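Local coordinates for putative Ribokinase II (PDB 3IQ0), which is a putative ribokinase-like sugar kinase of the pfkB family that binds ATP and magnesium and probably transfers phosphate to a carbohydrate, at residues 199-204 against 215-220; 225-230 against 235-240. All coordinates share one frame; numbering follows the deposited sequence.

Interaction 1. Residues 199-204 against 215-220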
loop_
_atom_site.group_PDB
_atom_site.type_symbol
_atom_site.label_atom_id
_atom_site.label_comp_id
_atom_site.label_asym_id
_atom_site.label_seq_id
_atom_site.Cartn_x
_atom_site.Cartn_y
_atom_site.Cartn_z
ATOM N N GLY B 199 -3.986 25.465 -15.142
ATOM C CA GLY B 199 -5.040 25.342 -14.149
ATOM C C GLY B 199 -4.626 25.529 -12.702
ATOM O O GLY B 199 -5.452 25.384 -11.800
ATOM N N GLU B 200 -3.359 25.859 -12.471
ATOM C CA GLU B 200 -2.856 26.061 -11.114
ATOM C C GLU B 200 -2.366 27.492 -10.896
ATOM O O GLU B 200 -1.975 27.853 -9.793
ATOM C CB GLU B 200 -1.699 25.093 -10.823
ATOM C CG GLU B 200 -1.976 23.640 -11.152
ATOM C CD GLU B 200 -0.751 22.753 -10.966
ATOM O OE1 GLU B 200 0.359 23.180 -11.360
ATOM O OE2 GLU B 200 -0.900 21.632 -10.431
ATOM N N VAL B 201 -2.386 28.300 -11.950
ATOM C CA VAL B 201 -1.918 29.685 -11.881
ATOM C C VAL B 201 -2.588 30.572 -10.832
ATOM O O VAL B 201 -1.919 31.356 -10.157
ATOM C CB VAL B 201 -2.061 30.385 -13.250
ATOM C CG1 VAL B 201 -1.740 31.862 -13.117
ATOM C CG2 VAL B 201 -1.128 29.744 -14.258
ATOM N N LEU B 202 -3.902 30.451 -10.694
ATOM C CA LEU B 202 -4.633 31.277 -9.741
ATOM C C LEU B 202 -4.697 30.703 -8.326
ATOM O O LEU B 202 -5.002 31.423 -7.379
ATOM C CB LEU B 202 -6.054 31.519 -10.260
ATOM C CG LEU B 202 -6.179 32.103 -11.672
ATOM C CD1 LEU B 202 -7.635 32.075 -12.104
ATOM C CD2 LEU B 202 -5.638 33.526 -11.704
ATOM N N LEU B 203 -4.391 29.419 -8.178
ATOM C CA LEU B 203 -4.457 28.769 -6.872
ATOM C C LEU B 203 -3.839 29.555 -5.721
ATOM O O LEU B 203 -4.532 29.908 -4.770
ATOM C CB LEU B 203 -3.817 27.377 -6.937
ATOM C CG LEU B 203 -4.363 26.400 -7.990
ATOM C CD1 LEU B 203 -3.736 25.038 -7.780
ATOM C CD2 LEU B 203 -5.877 26.298 -7.899
ATOM N N LEU B 204 -2.541 29.830 -5.803
ATOM C CA LEU B 204 -1.846 30.556 -4.746
ATOM C C LEU B 204 -1.864 32.066 -4.955
ATOM O O LEU B 204 -1.076 32.790 -4.350
ATOM C CB LEU B 204 -0.394 30.081 -4.657
ATOM C CG LEU B 204 -0.180 28.585 -4.413
ATOM C CD1 LEU B 204 1.309 28.256 -4.425
ATOM C CD2 LEU B 204 -0.809 28.197 -3.090
ATOM N N ALA B 215 1.547 38.793 -12.767
ATOM C CA ALA B 215 2.168 40.091 -12.523
ATOM C C ALA B 215 2.397 40.241 -11.024
ATOM O O ALA B 215 3.301 40.955 -10.590
ATOM C CB ALA B 215 1.274 41.210 -13.037
ATOM N N GLY B 216 1.583 39.538 -10.239
ATOM C CA GLY B 216 1.712 39.600 -8.796
ATOM C C GLY B 216 2.892 38.798 -8.285
ATOM O O GLY B 216 3.608 39.241 -7.389
ATOM N N PHE B 217 3.090 37.609 -8.848
ATOM C CA PHE B 217 4.198 36.740 -8.446
ATOM C C PHE B 217 5.519 37.457 -8.688
ATOM O O PHE B 217 6.417 37.418 -7.856
ATOM C CB PHE B 217 4.181 35.446 -9.260
ATOM C CG PHE B 217 2.931 34.628 -9.095
ATOM C CD1 PHE B 217 2.344 34.012 -10.199
ATOM C CD2 PHE B 217 2.355 34.448 -7.841
ATOM C CE1 PHE B 217 1.201 33.227 -10.048
ATOM C CE2 PHE B 217 1.214 33.665 -7.684
ATOM C CZ PHE B 217 0.639 33.055 -8.792
ATOM N N LEU B 218 5.623 38.106 -9.842
ATOM C CA LEU B 218 6.828 38.832 -10.203
ATOM C C LEU B 218 7.043 40.028 -9.274
ATOM O O LEU B 218 8.174 40.325 -8.877
ATOM C CB LEU B 218 6.747 39.299 -11.659
ATOM C CG LEU B 218 6.649 38.201 -12.723
ATOM C CD1 LEU B 218 6.446 38.824 -14.100
ATOM C CD2 LEU B 218 7.918 37.353 -12.700
ATOM N N GLU B 219 5.966 40.727 -8.935
ATOM C CA GLU B 219 6.093 41.871 -8.040
ATOM C C GLU B 219 6.574 41.395 -6.676
ATOM O O GLU B 219 7.417 42.035 -6.048
ATOM C CB GLU B 219 4.753 42.603 -7.890
ATOM C CG GLU B 219 4.552 43.233 -6.511
ATOM C CD GLU B 219 3.827 44.562 -6.557
ATOM O OE1 GLU B 219 2.814 44.670 -7.275
ATOM O OE2 GLU B 219 4.275 45.508 -5.874
ATOM N N GLU B 220 6.040 40.263 -6.229
ATOM C CA GLU B 220 6.402 39.712 -4.932
ATOM C C GLU B 220 7.861 39.279 -4.841
ATOM O O GLU B 220 8.447 39.285 -3.759
ATOM C CB GLU B 220 5.477 38.544 -4.595
ATOM C CG GLU B 220 5.795 37.851 -3.288
ATOM C CD GLU B 220 6.994 36.925 -3.391
ATOM O OE1 GLU B 220 6.950 35.977 -4.211
ATOM O OE2 GLU B 220 7.978 37.149 -2.647
#

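Interaction 2. Residues 225-230 against 235-240. With ATP (adenosine-5'-triphosphate), chain G.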
loop_
_atom_site.group_PDB
_atom_site.type_symbol
_atom_site.label_atom_id
_atom_site.label_comp_id
_atom_site.label_asym_id
_atom_site.label_seq_id
_atom_site.Cartn_x
_atom_site.Cartn_y
_atom_site.Cartn_z
ATOM N N VAL B 225 8.301 32.983 -14.246
ATOM C CA VAL B 225 7.076 32.212 -14.131
ATOM C C VAL B 225 6.908 31.474 -15.449
ATOM O O VAL B 225 6.728 32.101 -16.500
ATOM C CB VAL B 225 5.855 33.123 -13.904
ATOM C CG1 VAL B 225 4.577 32.288 -13.840
ATOM C CG2 VAL B 225 6.042 33.915 -12.620
ATOM N N ILE B 226 7.015 30.151 -15.401
ATOM C CA ILE B 226 6.854 29.340 -16.600
ATOM C C ILE B 226 5.514 28.623 -16.517
ATOM O O ILE B 226 5.322 27.742 -15.679
ATOM C CB ILE B 226 7.984 28.290 -16.749
ATOM C CG1 ILE B 226 9.326 28.974 -16.997
ATOM C CG2 ILE B 226 7.687 27.376 -17.918
ATOM C CD1 ILE B 226 9.960 29.575 -15.772
ATOM N N VAL B 227 4.582 29.008 -17.386
ATOM C CA VAL B 227 3.260 28.397 -17.380
ATOM C C VAL B 227 3.103 27.300 -18.416
ATOM O O VAL B 227 3.290 27.520 -19.615
ATOM C CB VAL B 227 2.153 29.445 -17.603
ATOM C CG1 VAL B 227 0.805 28.757 -17.739
ATOM C CG2 VAL B 227 2.124 30.416 -16.430
ATOM N N LYS B 228 2.761 26.115 -17.929
ATOM C CA LYS B 228 2.544 24.946 -18.772
ATOM C C LYS B 228 1.077 24.942 -19.195
ATOM O O LYS B 228 0.188 25.096 -18.361
ATOM C CB LYS B 228 2.889 23.684 -17.976
ATOM C CG LYS B 228 4.374 23.557 -17.675
ATOM C CD LYS B 228 4.633 22.644 -16.495
ATOM C CE LYS B 228 4.175 23.286 -15.200
ATOM N NZ LYS B 228 4.405 22.404 -14.028
ATOM N N ARG B 229 0.827 24.769 -20.488
ATOM C CA ARG B 229 -0.539 24.794 -21.001
ATOM C C ARG B 229 -0.991 23.507 -21.679
ATOM O O ARG B 229 -1.687 23.549 -22.689
ATOM C CB ARG B 229 -0.700 25.963 -21.978
ATOM C CG ARG B 229 -0.313 27.319 -21.410
ATOM C CD ARG B 229 -0.464 28.423 -22.450
ATOM N NE ARG B 229 -0.080 29.729 -21.918
ATOM C CZ ARG B 229 -0.678 30.327 -20.891
ATOM N NH1 ARG B 229 -1.699 29.740 -20.273
ATOM N NH2 ARG B 229 -0.246 31.510 -20.472
ATOM N N GLY B 230 -0.604 22.368 -21.116
ATOM C CA GLY B 230 -0.993 21.089 -21.686
ATOM C C GLY B 230 -0.721 20.964 -23.173
ATOM O O GLY B 230 0.414 21.098 -23.613
ATOM N N SER B 235 4.103 29.146 -21.735
ATOM C CA SER B 235 4.473 30.554 -21.771
ATOM C C SER B 235 5.534 30.893 -20.728
ATOM O O SER B 235 5.600 30.274 -19.664
ATOM C CB SER B 235 3.236 31.426 -21.536
ATOM O OG SER B 235 2.237 31.167 -22.506
ATOM N N TYR B 236 6.365 31.880 -21.050
ATOM C CA TYR B 236 7.422 32.336 -20.154
ATOM C C TYR B 236 7.121 33.782 -19.784
ATOM O O TYR B 236 6.720 34.574 -20.641
ATOM C CB TYR B 236 8.781 32.271 -20.854
ATOM C CG TYR B 236 9.925 32.843 -20.038
ATOM C CD1 TYR B 236 10.658 32.038 -19.165
ATOM C CD2 TYR B 236 10.271 34.190 -20.138
ATOM C CE1 TYR B 236 11.710 32.561 -18.414
ATOM C CE2 TYR B 236 11.317 34.722 -19.393
ATOM C CZ TYR B 236 12.032 33.904 -18.535
ATOM O OH TYR B 236 13.076 34.422 -17.811
ATOM N N TYR B 237 7.324 34.125 -18.517
ATOM C CA TYR B 237 7.070 35.482 -18.043
ATOM C C TYR B 237 8.149 35.973 -17.088
ATOM O O TYR B 237 8.479 35.302 -16.113
ATOM C CB TYR B 237 5.725 35.553 -17.314
ATOM C CG TYR B 237 4.534 35.131 -18.134
ATOM C CD1 TYR B 237 4.004 35.966 -19.114
ATOM C CD2 TYR B 237 3.928 33.893 -17.925
ATOM C CE1 TYR B 237 2.896 35.580 -19.867
ATOM C CE2 TYR B 237 2.823 33.497 -18.670
ATOM C CZ TYR B 237 2.312 34.343 -19.637
ATOM O OH TYR B 237 1.219 33.948 -20.367
ATOM N N SER B 238 8.690 37.151 -17.376
ATOM C CA SER B 238 9.698 37.773 -16.522
ATOM C C SER B 238 9.385 39.265 -16.529
ATOM O O SER B 238 8.610 39.730 -17.364
ATOM C CB SER B 238 11.113 37.528 -17.056
ATOM O OG SER B 238 11.315 38.178 -18.297
ATOM N N ALA B 239 9.973 40.014 -15.606
ATOM C CA ALA B 239 9.716 41.445 -15.556
ATOM C C ALA B 239 10.145 42.121 -16.856
ATOM O O ALA B 239 9.567 43.129 -17.264
ATOM C CB ALA B 239 10.454 42.068 -14.379
ATOM N N ASN B 240 11.143 41.545 -17.515
ATOM C CA ASN B 240 11.671 42.118 -18.742
ATOM C C ASN B 240 11.067 41.598 -20.039
ATOM O O ASN B 240 10.944 42.347 -21.011
ATOM C CB ASN B 240 13.183 41.927 -18.762
ATOM C CG ASN B 240 13.835 42.412 -17.489
ATOM O OD1 ASN B 240 14.526 41.655 -16.806
ATOM N ND2 ASN B 240 13.608 43.677 -17.152
HETATM P PG ATP G . 1.300 17.734 -13.665
HETATM O O1G ATP G . 1.408 16.297 -14.101
HETATM O O2G ATP G . 0.302 17.913 -12.549
HETATM O O3G ATP G . 2.663 18.263 -13.217
HETATM P PB ATP G . 1.116 19.958 -15.602
HETATM O O1B ATP G . -0.164 20.676 -15.906
HETATM O O2B ATP G . 2.149 20.579 -14.728
HETATM O O3B ATP G . 0.780 18.516 -14.970
HETATM P PA ATP G . 0.979 19.499 -18.421
HETATM O O1A ATP G . 0.177 18.218 -18.491
HETATM O O2A ATP G . 0.327 20.810 -18.646
HETATM O O3A ATP G . 1.756 19.555 -16.990
HETATM O "O5'" ATP G . 2.605 19.665 -19.190
HETATM C "C5'" ATP G . 3.925 19.545 -19.471
HETATM C "C4'" ATP G . 4.192 20.385 -20.694
HETATM O "O4'" ATP G . 4.228 19.233 -21.546
HETATM C "C3'" ATP G . 3.064 21.208 -21.410
HETATM O "O3'" ATP G . 3.021 22.585 -21.078
HETATM C "C2'" ATP G . 3.328 20.908 -22.820
HETATM O "O2'" ATP G . 4.352 21.768 -23.339
HETATM C "C1'" ATP G . 3.703 19.458 -22.836
HETATM N N9 ATP G . 2.484 18.578 -23.059
HETATM C C8 ATP G . 1.647 17.968 -22.132
HETATM N N7 ATP G . 0.668 17.264 -22.720
HETATM C C5 ATP G . 0.841 17.382 -24.035
HETATM C C6 ATP G . 0.157 16.900 -25.284
HETATM N N6 ATP G . -0.915 16.117 -25.171
HETATM N N1 ATP G . 0.676 17.272 -26.544
HETATM C C2 ATP G . 1.797 18.089 -26.708
HETATM N N3 ATP G . 2.471 18.573 -25.584
HETATM C C4 ATP G . 2.040 18.263 -24.273
#

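Interaction 1. Residues 199-204 against 215-220
The ring of F217 points its far edge at the backbone of V201 and L204, closing a beta-alpha-beta crossover of the ribokinase-type alpha/beta fold. Residues 199-204 belong to the connection leaving strand 193-194, and residues 215-220 are the last turns of helix 210-220, which leads on to the parallel neighbour strand 224-228. Along the helix, A215 and G216 contribute backbone: A215 O accepts the bond from E219 N at 3.1 Å, and G216 O that from E220 N at 2.9 Å. F217 follows and makes every contact with 199-204. Its CB is directed at the loop, and with CG anti to the carbonyl carbon (chi1 -61°) the ring spans a wide gap, the nearest alpha carbons, F217 CA and L204 CA, being 9.4 Å apart. V201 O lies in the ring plane beyond the edge, 3.4 Å from F217 CZ and 3.6 Å from F217 CE1, a placement consistent with weak attraction between a carbonyl oxygen and the slightly positive aromatic hydrogens. L204 O approaches the other flank of the same edge, 4.1 Å from F217 CE2. The ring also meets Y194 edge-to-face and packs on L188 and V225. L218, one residue on, turns to V225 of the following strand, while E220 touches E189 of helix 178-189. The loop meets the ring mainly through carbonyls; its side chains pack elsewhere, L204 on L184 and L188, and V201 on P196, A213 and I214. A weak bond from L203 N to E200 O, 3.3 Å, spans the helix-like turn 201-203, which starts at V201 and is followed by L204. The one apolar side-chain approach is a loose one, V201 CG1 to F217 CE1 at 4.5 Å.

Interaction 2. Residues 225-230 against 235-240
R229 reaches across to S235 and Y237 at the turn end of a beta hairpin, strands 224-228 and 234-237, in the ribokinase-type central sheet. The pairing is antiparallel: V225 with Y237 and V227 with S235 are hydrogen-bonded pairs, S235 N reaching V227 O at 2.8 Å, and I226 with Y236 is the non-hydrogen-bonded pair between them. The R229 side chain starts toward the partner strand, and its extended run from CB through CG carries CD to 3.9 Å from S235 OG. NE then donates a fairly straight bond to S235 OG, 2.8 Å with 159° at the hydrogen, almost in the guanidinium plane. V227 CG1 covers one guanidinium face near its rim. NH1 makes a salt bridge with E198, whereas NH2 makes two weak bonds, to S235 OG at 3.2 Å and to Y237 OH at 2.8 Å, the latter bent to 122°. The Y237 ring stands 82° from the guanidinium and is met at its edge by V227 CG2, 3.9 Å from Y237 CE2. On the opposite face of the sheet I226 packs on Y236, whose hydroxyl bonds to E224. Past the strand the chain enters the ATP pocket: R229 N and G230 N make weak bonds to ATP O3' and O2A. K228, bent at chi3, reaches the beta-phosphate; its NZ, which also makes a salt bridge with D167 and a hydrogen bond to M195 O, lies 3.0 Å from ATP O2B.

Both contacts are buried and meet at strand 224-228, interaction 2 within the sheet and interaction 1 in the layer beside it. Interaction 2 pairs strands 224-228 and 234-237 through backbone bonds and a polar arginine network; in interaction 1 helix 210-220 meets the preceding loop with no hydrogen bond across and far less surface buried. They touch through apolar groups: V201 CG2 packs on V227 CG2 at 4.0 Å, and L218 CD2 on V225 CG2 at 3.9 Å. Segment 225-230 binds ATP directly, whereas the V201 side chain of interaction 1 remains about 9 Å from the nucleotide.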